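Local coordinates for CCHC-type domain-containing protein (Trypanosoma brucei brucei, PDB 7C4C) that probably acts as an RNase D-like 3'-5' RNA exonuclease, with a manganese-binding active site and zinc knuckles that bind nucleotides, at residues A39-A44 and L59-S64; K98-C103 and E119-L124; Q125-A130 and V208-V213. One frame throughout, in Å; residues are numbered along the deposited sequence.

Interaction 1: residues A39-A44 and L59-S64; sequences ALDIEA and LVQACS. With MN (manganese (II) ion), chain H; MN (manganese (II) ion), chain I; 5GP (guanosine-5'-monophosphate), chain N.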
loop_
_atom_site.group_PDB
_atom_site.type_symbol
_atom_site.label_atom_id
_atom_site.label_comp_id
_atom_site.label_asym_id
_atom_site.label_seq_id
_atom_site.Cartn_x
_atom_site.Cartn_y
_atom_site.Cartn_z
ATOM N N ALA A 39 -5.846 12.351 7.477
ATOM C CA ALA A 39 -4.555 12.048 6.878
ATOM C C ALA A 39 -3.673 13.279 6.944
ATOM O O ALA A 39 -4.142 14.398 6.743
ATOM C CB ALA A 39 -4.727 11.615 5.425
ATOM N N LEU A 40 -2.394 13.078 7.213
ATOM C CA LEU A 40 -1.460 14.182 7.366
ATOM C C LEU A 40 -0.179 13.906 6.601
ATOM O O LEU A 40 0.245 12.752 6.467
ATOM C CB LEU A 40 -1.116 14.423 8.830
ATOM C CG LEU A 40 -2.209 15.038 9.699
ATOM C CD1 LEU A 40 -1.687 15.107 11.125
ATOM C CD2 LEU A 40 -2.580 16.428 9.189
ATOM N N ASP A 41 0.439 14.987 6.118
ATOM C CA ASP A 41 1.736 14.924 5.457
ATOM C C ASP A 41 2.354 16.323 5.483
ATOM O O ASP A 41 1.665 17.319 5.714
ATOM C CB ASP A 41 1.589 14.381 4.027
ATOM C CG ASP A 41 2.906 13.914 3.429
ATOM O OD1 ASP A 41 3.654 13.177 4.106
ATOM O OD2 ASP A 41 3.178 14.275 2.263
ATOM N N ILE A 42 3.664 16.387 5.247
ATOM C CA ILE A 42 4.432 17.623 5.358
ATOM C C ILE A 42 5.327 17.769 4.141
ATOM O O ILE A 42 5.965 16.802 3.716
ATOM C CB ILE A 42 5.280 17.633 6.648
ATOM C CG1 ILE A 42 4.371 17.717 7.865
ATOM C CG2 ILE A 42 6.269 18.787 6.669
ATOM C CD1 ILE A 42 5.131 17.766 9.135
ATOM N N GLU A 43 5.369 18.963 3.573
ATOM C CA GLU A 43 6.382 19.319 2.591
ATOM C C GLU A 43 7.287 20.386 3.196
ATOM O O GLU A 43 6.787 21.377 3.759
ATOM C CB GLU A 43 5.764 19.834 1.283
ATOM C CG GLU A 43 4.849 18.859 0.518
ATOM C CD GLU A 43 5.486 17.516 0.174
ATOM O OE1 GLU A 43 4.724 16.527 0.120
ATOM O OE2 GLU A 43 6.721 17.435 -0.047
ATOM N N ALA A 44 8.610 20.194 3.064
ATOM C CA ALA A 44 9.601 21.061 3.697
ATOM C C ALA A 44 10.722 21.405 2.719
ATOM O O ALA A 44 10.924 20.714 1.719
ATOM C CB ALA A 44 10.202 20.409 4.954
ATOM N N LEU A 59 4.604 23.370 3.940
ATOM C CA LEU A 59 3.198 22.997 3.917
ATOM C C LEU A 59 2.970 21.831 4.858
ATOM O O LEU A 59 3.827 20.947 4.988
ATOM C CB LEU A 59 2.705 22.578 2.512
ATOM C CG LEU A 59 2.941 23.446 1.279
ATOM C CD1 LEU A 59 2.329 22.820 0.027
ATOM C CD2 LEU A 59 2.309 24.759 1.537
ATOM N N VAL A 60 1.820 21.863 5.530
ATOM C CA VAL A 60 1.225 20.712 6.194
ATOM C C VAL A 60 -0.072 20.424 5.455
ATOM O O VAL A 60 -0.939 21.303 5.358
ATOM C CB VAL A 60 0.969 20.976 7.687
ATOM C CG1 VAL A 60 0.186 19.832 8.297
ATOM C CG2 VAL A 60 2.281 21.152 8.437
ATOM N N GLN A 61 -0.196 19.215 4.906
ATOM C CA GLN A 61 -1.367 18.820 4.135
ATOM C C GLN A 61 -2.269 17.956 5.002
ATOM O O GLN A 61 -1.785 17.090 5.733
ATOM C CB GLN A 61 -0.975 18.044 2.881
ATOM C CG GLN A 61 0.055 18.738 2.011
ATOM C CD GLN A 61 1.466 18.270 2.296
ATOM O OE1 GLN A 61 2.152 18.815 3.158
ATOM N NE2 GLN A 61 1.916 17.277 1.545
ATOM N N ALA A 62 -3.576 18.190 4.918
ATOM C CA ALA A 62 -4.512 17.459 5.754
ATOM C C ALA A 62 -5.762 17.116 4.961
ATOM O O ALA A 62 -6.325 17.976 4.281
ATOM C CB ALA A 62 -4.883 18.265 7.000
ATOM N N CYS A 63 -6.212 15.870 5.075
ATOM C CA CYS A 63 -7.385 15.396 4.350
ATOM C C CYS A 63 -8.153 14.452 5.258
ATOM O O CYS A 63 -7.617 13.412 5.652
ATOM C CB CYS A 63 -6.975 14.683 3.057
ATOM S SG CYS A 63 -8.365 14.146 2.067
ATOM N N SER A 64 -9.399 14.799 5.578
ATOM C CA SER A 64 -10.150 14.091 6.598
ATOM C C SER A 64 -11.393 13.461 5.998
ATOM O O SER A 64 -11.787 13.757 4.867
ATOM C CB SER A 64 -10.559 15.026 7.744
ATOM O OG SER A 64 -11.937 15.334 7.659
HETATM MN MN MN H . 4.648 14.455 0.617
HETATM MN MN MN I . 5.610 12.512 3.897
HETATM P P 5GP N . 7.297 13.001 1.681
HETATM O O1P 5GP N . 7.347 12.328 0.327
HETATM O O2P 5GP N . 5.961 13.629 2.018
HETATM O O3P 5GP N . 7.888 12.186 2.812
HETATM O "O5'" 5GP N . 8.277 14.256 1.563
HETATM C "C5'" 5GP N . 8.401 15.167 2.646
HETATM C "C4'" 5GP N . 9.618 16.055 2.533
HETATM O "O4'" 5GP N . 10.824 15.250 2.537
HETATM C "C3'" 5GP N . 9.740 16.894 1.268
HETATM O "O3'" 5GP N . 8.949 18.072 1.286
HETATM C "C2'" 5GP N . 11.234 17.175 1.204
HETATM O "O2'" 5GP N . 11.591 18.201 2.118
HETATM C "C1'" 5GP N . 11.807 15.857 1.722
HETATM N N9 5GP N . 12.130 14.934 0.619
HETATM C C8 5GP N . 11.348 13.941 0.163
HETATM N N7 5GP N . 11.979 13.296 -0.844
HETATM C C5 5GP N . 13.170 13.899 -1.003
HETATM C C6 5GP N . 14.225 13.666 -1.867
HETATM O O6 5GP N . 14.126 12.734 -2.699
HETATM N N1 5GP N . 15.319 14.445 -1.787
HETATM C C2 5GP N . 15.405 15.445 -0.892
HETATM N N2 5GP N . 16.521 16.210 -0.853
HETATM N N3 5GP N . 14.387 15.695 -0.031
HETATM C C4 5GP N . 13.268 14.925 -0.075
HETATM O O HOH W 1 5.485 11.515 5.736
HETATM O O HOH W 2 6.500 14.233 5.016
#
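The amide of Gln61 and the carboxylate of Glu43, whose side chains cross at about a right angle, have their planes turned 45° against each other. They meet at the amide nitrogen: Gln61 NE2 gives Glu43 OE1 a weak hydrogen bond of 3.2 Å, while its stronger partner is the carbonyl O of Ala188. The other end of the amide folds back over the neighbouring strand, where Gln61 OE1 comes within 3.0 Å of Asp41 O, a meeting of two acceptors.

The carboxylate of Asp41 is shared between two metals. Its OD1 binds one manganese at 2.1 Å and its OD2 the other at 2.2 Å, and a single phosphate oxygen of a bound GMP bridges the pair. Glu43, bent at its second torsion (chi2 -55°), brings OE1 to 2.1 Å from the manganese that Asp41 OD2 holds, and Asp191 completes the protein ligands there. Glu43 OE2 is used differently, accepting a 2.7 Å hydrogen bond from the nucleotide O3'. The backbone of Ala44 reads the same ribose, its N meeting O3' and its O taking O2'. Such sharing of acids between two metals is the hallmark of the DEDD exonucleases, in which an Asp-x-Glu strand supplies the first two.

Six backbone hydrogen bonds join 39-44 and 59-64 as antiparallel neighbours, their directions 161° apart. On the face turned from the metals, Leu40 CD2 packs on Ala62 CB at 3.7 Å, and Ile42 and Val60 lie side by side. Helix 104-114 lies against Ile42 on that side, whereas helix 182-202 packs on Ala39, Asp41, Gln61 and Cys63. Within the sheet, strand 97-100 borders 37-44, and strand 70-74 borders 57-64.

Interaction 2: residues K98-C103 and E119-L124; sequences KLFFDC and EGVLDL. With 5GP (guanosine-5'-monophosphate), chain P.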
loop_
_atom_site.group_PDB
_atom_site.type_symbol
_atom_site.label_atom_id
_atom_site.label_comp_id
_atom_site.label_asym_id
_atom_site.label_seq_id
_atom_site.Cartn_x
_atom_site.Cartn_y
_atom_site.Cartn_z
ATOM N N LYS A 98 -4.847 10.253 13.504
ATOM C CA LYS A 98 -3.984 10.942 12.551
ATOM C C LYS A 98 -3.255 9.897 11.725
ATOM O O LYS A 98 -2.465 9.115 12.265
ATOM C CB LYS A 98 -2.976 11.861 13.242
ATOM C CG LYS A 98 -3.469 12.498 14.537
ATOM C CD LYS A 98 -4.615 13.452 14.287
ATOM C CE LYS A 98 -4.914 14.245 15.541
ATOM N NZ LYS A 98 -4.986 13.381 16.756
ATOM N N LEU A 99 -3.499 9.896 10.419
ATOM C CA LEU A 99 -2.901 8.917 9.529
ATOM C C LEU A 99 -1.677 9.517 8.854
ATOM O O LEU A 99 -1.770 10.556 8.189
ATOM C CB LEU A 99 -3.913 8.437 8.492
ATOM C CG LEU A 99 -5.204 7.841 9.064
ATOM C CD1 LEU A 99 -6.348 8.212 8.146
ATOM C CD2 LEU A 99 -5.122 6.334 9.237
ATOM N N PHE A 100 -0.533 8.863 9.032
ATOM C CA PHE A 100 0.691 9.183 8.317
ATOM C C PHE A 100 1.050 8.007 7.430
ATOM O O PHE A 100 0.535 6.896 7.597
ATOM C CB PHE A 100 1.854 9.479 9.286
ATOM C CG PHE A 100 1.653 10.712 10.124
ATOM C CD1 PHE A 100 0.800 10.693 11.213
ATOM C CD2 PHE A 100 2.332 11.893 9.825
ATOM C CE1 PHE A 100 0.604 11.823 11.985
ATOM C CE2 PHE A 100 2.141 13.035 10.592
ATOM C CZ PHE A 100 1.267 12.995 11.676
ATOM N N PHE A 101 1.944 8.263 6.479
ATOM C CA PHE A 101 2.663 7.210 5.768
ATOM C C PHE A 101 4.140 7.465 6.032
ATOM O O PHE A 101 4.715 8.404 5.467
ATOM C CB PHE A 101 2.346 7.214 4.279
ATOM C CG PHE A 101 2.769 5.954 3.572
ATOM C CD1 PHE A 101 1.932 4.847 3.549
ATOM C CD2 PHE A 101 3.993 5.876 2.937
ATOM C CE1 PHE A 101 2.313 3.680 2.892
ATOM C CE2 PHE A 101 4.395 4.693 2.272
ATOM C CZ PHE A 101 3.560 3.602 2.252
ATOM N N ASP A 102 4.750 6.636 6.887
ATOM C CA ASP A 102 6.075 6.898 7.472
ATOM C C ASP A 102 6.074 8.219 8.233
ATOM O O ASP A 102 6.231 9.286 7.637
ATOM C CB ASP A 102 7.215 6.913 6.432
ATOM C CG ASP A 102 8.609 7.134 7.088
ATOM O OD1 ASP A 102 8.674 7.099 8.338
ATOM O OD2 ASP A 102 9.643 7.252 6.388
ATOM N N CYS A 103 5.932 8.152 9.551
ATOM C CA CYS A 103 5.728 9.340 10.367
ATOM C C CYS A 103 7.010 9.877 10.978
ATOM O O CYS A 103 6.960 10.942 11.597
ATOM C CB CYS A 103 4.740 9.045 11.498
ATOM S SG CYS A 103 5.395 7.945 12.772
ATOM N N GLU A 119 -1.176 12.950 18.959
ATOM C CA GLU A 119 -1.754 11.815 19.659
ATOM C C GLU A 119 -2.782 11.156 18.754
ATOM O O GLU A 119 -3.315 11.779 17.835
ATOM C CB GLU A 119 -2.412 12.243 20.973
ATOM C CG GLU A 119 -1.528 13.113 21.859
ATOM C CD GLU A 119 -0.906 12.335 22.997
ATOM O OE1 GLU A 119 -1.238 11.140 23.147
ATOM O OE2 GLU A 119 -0.101 12.918 23.756
ATOM N N GLY A 120 -3.053 9.885 19.015
ATOM C CA GLY A 120 -3.910 9.117 18.124
ATOM C C GLY A 120 -3.335 8.914 16.737
ATOM O O GLY A 120 -4.077 8.959 15.749
ATOM N N VAL A 121 -2.042 8.703 16.642
ATOM C CA VAL A 121 -1.334 8.556 15.374
ATOM C C VAL A 121 -1.390 7.100 14.943
ATOM O O VAL A 121 -1.322 6.194 15.785
ATOM C CB VAL A 121 0.121 9.035 15.523
ATOM C CG1 VAL A 121 0.898 8.856 14.238
ATOM C CG2 VAL A 121 0.136 10.493 15.977
ATOM N N LEU A 122 -1.506 6.872 13.628
ATOM C CA LEU A 122 -1.440 5.532 13.038
ATOM C C LEU A 122 -0.629 5.629 11.753
ATOM O O LEU A 122 -1.010 6.377 10.844
ATOM C CB LEU A 122 -2.835 4.979 12.750
ATOM C CG LEU A 122 -2.841 3.690 11.940
ATOM C CD1 LEU A 122 -2.369 2.576 12.839
ATOM C CD2 LEU A 122 -4.227 3.362 11.392
ATOM N N ASP A 123 0.492 4.894 11.669
ATOM C CA ASP A 123 1.374 4.980 10.503
ATOM C C ASP A 123 1.033 3.826 9.557
ATOM O O ASP A 123 1.205 2.652 9.910
ATOM C CB ASP A 123 2.842 4.967 10.937
ATOM C CG ASP A 123 3.823 5.117 9.756
ATOM O OD1 ASP A 123 3.368 5.279 8.601
ATOM O OD2 ASP A 123 5.054 5.159 10.002
ATOM N N LEU A 124 0.549 4.145 8.349
ATOM C CA LEU A 124 0.076 3.062 7.475
ATOM C C LEU A 124 1.205 2.322 6.781
ATOM O O LEU A 124 1.043 1.142 6.455
ATOM C CB LEU A 124 -0.915 3.559 6.420
ATOM C CG LEU A 124 -2.139 4.278 6.994
ATOM C CD1 LEU A 124 -2.877 5.028 5.882
ATOM C CD2 LEU A 124 -3.038 3.295 7.668
HETATM P P 5GP P . 12.498 2.222 -0.665
HETATM O O1P 5GP P . 12.537 0.713 -0.781
HETATM O O2P 5GP P . 13.760 2.819 -0.090
HETATM O O3P 5GP P . 11.980 2.946 -1.887
HETATM O "O5'" 5GP P . 11.382 2.508 0.441
HETATM C "C5'" 5GP P . 10.666 3.737 0.459
HETATM C "C4'" 5GP P . 10.360 4.190 1.868
HETATM O "O4'" 5GP P . 11.436 3.779 2.760
HETATM C "C3'" 5GP P . 10.231 5.699 2.076
HETATM O "O3'" 5GP P . 8.932 6.204 1.808
HETATM C "C2'" 5GP P . 10.669 5.886 3.522
HETATM O "O2'" 5GP P . 9.611 5.561 4.414
HETATM C "C1'" 5GP P . 11.766 4.829 3.644
HETATM N N9 5GP P . 13.095 5.353 3.246
HETATM C C8 5GP P . 13.976 4.697 2.465
HETATM N N7 5GP P . 15.087 5.451 2.290
HETATM C C5 5GP P . 14.899 6.599 2.977
HETATM C C6 5GP P . 15.685 7.726 3.163
HETATM O O6 5GP P . 16.812 7.786 2.622
HETATM N N1 5GP P . 15.227 8.737 3.918
HETATM C C2 5GP P . 14.017 8.679 4.500
HETATM N N2 5GP P . 13.562 9.709 5.262
HETATM N N3 5GP P . 13.234 7.589 4.334
HETATM C C4 5GP P . 13.651 6.535 3.581
#
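Lys98 and Gly120 begin the ladder between two parallel strands of a beta-alpha-beta unit, in which helix 104-114 connects strand 97-100 to strand 121-123. Lys98 N donates to Gly120 O at 2.7 Å; Lys98 O then accepts from Leu122 N, Leu122 O from Phe100 N, and Phe100 O from Leu124 N, so that the backbone groups facing each other are paired in turn.

At the start of the ladder, the ammonium of Lys98 is taken up by carbonyls. Its NZ bonds Glu119 O at 2.6 Å, and Ile96 O and Asp93 O accept from it as well. Bends at chi2 and chi4 carry the nitrogen round to this group of backbone carbonyls. The carboxylate of Glu119 turns elsewhere, to a salt bridge with Arg94.

At the far end, Asp123 serves as N-cap of helix 124-136, its OD1 taking a weak hydrogen bond from Gln125 N, and also holds the turn after Phe100. With CG anti to the backbone N (chi1 -178°), it reaches Asp102 N through OD1 at 2.6 Å, on the syn side of the carboxylate, while OD2 receives Cys103 N at 3.2 Å from above the carboxylate plane. Asp123 N donates to Thr219 OG1 of helix 212-226. Held by this turn, Asp102 accepts the O2' hydroxyl of a bound GMP at OD2, and its OD1 pairs with Arg104.

Apolar packing fills in beside these bonds: Leu99 CD2 lies 3.8 Å from Leu122 CD2 and 4.0 Å from Leu124 CD2, and Phe100 CD1 meets Val121 CG1 at 3.5 Å.

Interaction 3: residues Q125-A130 and V208-V213; sequences QVFFTA and VPVDVV. With 5GP (guanosine-5'-monophosphate), chain P.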
loop_
_atom_site.group_PDB
_atom_site.type_symbol
_atom_site.label_atom_id
_atom_site.label_comp_id
_atom_site.label_asym_id
_atom_site.label_seq_id
_atom_site.Cartn_x
_atom_site.Cartn_y
_atom_site.Cartn_z
ATOM N N GLN A 125 2.331 2.982 6.513
ATOM C CA GLN A 125 3.503 2.231 6.079
ATOM C C GLN A 125 3.864 1.188 7.120
ATOM O O GLN A 125 4.157 0.034 6.783
ATOM C CB GLN A 125 4.691 3.162 5.837
ATOM C CG GLN A 125 5.886 2.478 5.187
ATOM C CD GLN A 125 7.150 3.343 5.140
ATOM O OE1 GLN A 125 7.669 3.739 6.177
ATOM N NE2 GLN A 125 7.663 3.609 3.933
ATOM N N VAL A 126 3.835 1.577 8.395
ATOM C CA VAL A 126 4.102 0.627 9.468
ATOM C C VAL A 126 3.005 -0.428 9.500
ATOM O O VAL A 126 3.266 -1.611 9.747
ATOM C CB VAL A 126 4.238 1.371 10.816
ATOM C CG1 VAL A 126 3.990 0.449 11.997
ATOM C CG2 VAL A 126 5.609 2.014 10.920
ATOM N N PHE A 127 1.764 -0.025 9.202
ATOM C CA PHE A 127 0.685 -1.001 9.133
ATOM C C PHE A 127 0.977 -2.055 8.073
ATOM O O PHE A 127 0.871 -3.262 8.330
ATOM C CB PHE A 127 -0.635 -0.298 8.845
ATOM C CG PHE A 127 -1.839 -1.055 9.302
ATOM C CD1 PHE A 127 -1.837 -2.435 9.376
ATOM C CD2 PHE A 127 -2.980 -0.372 9.682
ATOM C CE1 PHE A 127 -2.957 -3.123 9.814
ATOM C CE2 PHE A 127 -4.104 -1.054 10.118
ATOM C CZ PHE A 127 -4.093 -2.428 10.186
ATOM N N PHE A 128 1.364 -1.614 6.877
ATOM C CA PHE A 128 1.635 -2.546 5.793
ATOM C C PHE A 128 2.774 -3.492 6.152
ATOM O O PHE A 128 2.690 -4.702 5.898
ATOM C CB PHE A 128 1.960 -1.770 4.516
ATOM C CG PHE A 128 2.098 -2.638 3.302
ATOM C CD1 PHE A 128 0.979 -2.999 2.565
ATOM C CD2 PHE A 128 3.354 -3.103 2.898
ATOM C CE1 PHE A 128 1.096 -3.809 1.429
ATOM C CE2 PHE A 128 3.482 -3.914 1.761
ATOM C CZ PHE A 128 2.348 -4.272 1.034
ATOM N N THR A 129 3.856 -2.964 6.734
ATOM C CA THR A 129 4.937 -3.847 7.165
ATOM C C THR A 129 4.465 -4.786 8.266
ATOM O O THR A 129 4.888 -5.944 8.321
ATOM C CB THR A 129 6.145 -3.028 7.637
ATOM O OG1 THR A 129 6.695 -2.285 6.528
ATOM C CG2 THR A 129 7.215 -3.940 8.238
ATOM N N ALA A 130 3.566 -4.323 9.132
ATOM C CA ALA A 130 3.060 -5.205 10.177
ATOM C C ALA A 130 2.379 -6.424 9.569
ATOM O O ALA A 130 2.528 -7.544 10.068
ATOM C CB ALA A 130 2.103 -4.444 11.089
ATOM N N VAL A 208 -7.856 -8.165 7.029
ATOM C CA VAL A 208 -6.515 -7.710 7.372
ATOM C C VAL A 208 -6.069 -8.473 8.622
ATOM O O VAL A 208 -6.789 -8.449 9.625
ATOM C CB VAL A 208 -6.470 -6.197 7.613
ATOM C CG1 VAL A 208 -5.209 -5.831 8.349
ATOM C CG2 VAL A 208 -6.547 -5.456 6.285
ATOM N N PRO A 209 -4.922 -9.139 8.594
ATOM C CA PRO A 209 -4.595 -10.057 9.693
ATOM C C PRO A 209 -3.886 -9.418 10.876
ATOM O O PRO A 209 -3.256 -10.139 11.659
ATOM C CB PRO A 209 -3.714 -11.114 9.005
ATOM C CG PRO A 209 -3.075 -10.405 7.875
ATOM C CD PRO A 209 -4.004 -9.280 7.451
ATOM N N VAL A 210 -3.985 -8.098 11.050
ATOM C CA VAL A 210 -3.409 -7.423 12.212
ATOM C C VAL A 210 -4.447 -6.476 12.795
ATOM O O VAL A 210 -5.197 -5.837 12.050
ATOM C CB VAL A 210 -2.118 -6.665 11.855
ATOM C CG1 VAL A 210 -1.628 -5.881 13.057
ATOM C CG2 VAL A 210 -1.031 -7.637 11.393
ATOM N N ASP A 211 -4.520 -6.413 14.127
ATOM C CA ASP A 211 -5.407 -5.460 14.786
ATOM C C ASP A 211 -4.875 -4.040 14.641
ATOM O O ASP A 211 -3.691 -3.784 14.870
ATOM C CB ASP A 211 -5.559 -5.790 16.267
ATOM C CG ASP A 211 -6.498 -6.938 16.511
ATOM O OD1 ASP A 211 -7.717 -6.757 16.302
ATOM O OD2 ASP A 211 -6.021 -8.018 16.925
ATOM N N VAL A 212 -5.767 -3.115 14.286
ATOM C CA VAL A 212 -5.405 -1.703 14.181
ATOM C C VAL A 212 -4.828 -1.209 15.497
ATOM O O VAL A 212 -3.877 -0.414 15.524
ATOM C CB VAL A 212 -6.638 -0.873 13.760
ATOM C CG1 VAL A 212 -6.404 0.634 13.943
ATOM C CG2 VAL A 212 -7.004 -1.182 12.337
ATOM N N VAL A 213 -5.405 -1.660 16.608
ATOM C CA VAL A 213 -4.958 -1.184 17.910
ATOM C C VAL A 213 -3.498 -1.556 18.130
ATOM O O VAL A 213 -2.723 -0.785 18.710
ATOM C CB VAL A 213 -5.880 -1.741 19.011
ATOM C CG1 VAL A 213 -5.141 -1.883 20.320
ATOM C CG2 VAL A 213 -7.057 -0.814 19.196
HETATM P P 5GP P . 12.498 2.222 -0.665
HETATM O O1P 5GP P . 12.537 0.713 -0.781
HETATM O O2P 5GP P . 13.760 2.819 -0.090
HETATM O O3P 5GP P . 11.980 2.946 -1.887
HETATM O "O5'" 5GP P . 11.382 2.508 0.441
HETATM C "C5'" 5GP P . 10.666 3.737 0.459
HETATM C "C4'" 5GP P . 10.360 4.190 1.868
HETATM O "O4'" 5GP P . 11.436 3.779 2.760
HETATM C "C3'" 5GP P . 10.231 5.699 2.076
HETATM O "O3'" 5GP P . 8.932 6.204 1.808
HETATM C "C2'" 5GP P . 10.669 5.886 3.522
HETATM O "O2'" 5GP P . 9.611 5.561 4.414
HETATM C "C1'" 5GP P . 11.766 4.829 3.644
HETATM N N9 5GP P . 13.095 5.353 3.246
HETATM C C8 5GP P . 13.976 4.697 2.465
HETATM N N7 5GP P . 15.087 5.451 2.290
HETATM C C5 5GP P . 14.899 6.599 2.977
HETATM C C6 5GP P . 15.685 7.726 3.163
HETATM O O6 5GP P . 16.812 7.786 2.622
HETATM N N1 5GP P . 15.227 8.737 3.918
HETATM C C2 5GP P . 14.017 8.679 4.500
HETATM N N2 5GP P . 13.562 9.709 5.262
HETATM N N3 5GP P . 13.234 7.589 4.334
HETATM C C4 5GP P . 13.651 6.535 3.581
#
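Phe127 pushes the far end of its ring among three valines of the 208-213 segment. Val212 CG2 comes to the ring edge, near its plane, at 3.7 Å from Phe127 CE2, and Val210 O also sits at the edge, 4.0 Å from Phe127 CZ. Val208 approaches obliquely, its CG1 3.8 Å from Phe127 CE1. The first torsion, chi1 -156°, turns CG away from the backbone N and carries the ring out to the valines, although the CB itself does not point at them.

One turn further on, Ala130 faces Val210, whose CG2 rests 3.8 Å from Ala130 O. The contact joins helix 124-136, which follows the edge strand 121-123 of the RNase H-like sheet, to the stretch leading into helix 212-226, with Asp211 at the N-cap position though its side chain makes no capping bond. Val215 of that second helix also touches both Phe127 and Val210, while Ile131 adds to the surface under Val208.

Gln125, near the start of the first helix, is extended beyond CG and gives NE2 to the O2' of a bound GMP at 2.8 Å; NE2 also donates to Ser142 O, and OE1 accepts from Arg141.

In the fold
Interactions 1 and 2 belong to one sheet: strands 37-44 and 97-100 are neighbours, with Leu40 N probably bonded to Leu99 O and Leu40 CD1 packed on Phe100 CZ. Interaction 1 is antiparallel and buried, its acids turned to metals; interaction 2 is parallel, likewise mostly buried, its polar groups serving turns and helix starts. The first segment of interaction 3 continues from strand 121-123 into helix 124-136; this contact is smaller and made by packing alone, with Val208 and Val212 partly exposed. Interactions 2 and 3 meet where Asp102 CB lies near Gln125 OE1, and both touch the same GMP, whereas interaction 1 holds another. Interactions 1 and 3 do not touch, their nearest atoms being about 10 Å apart.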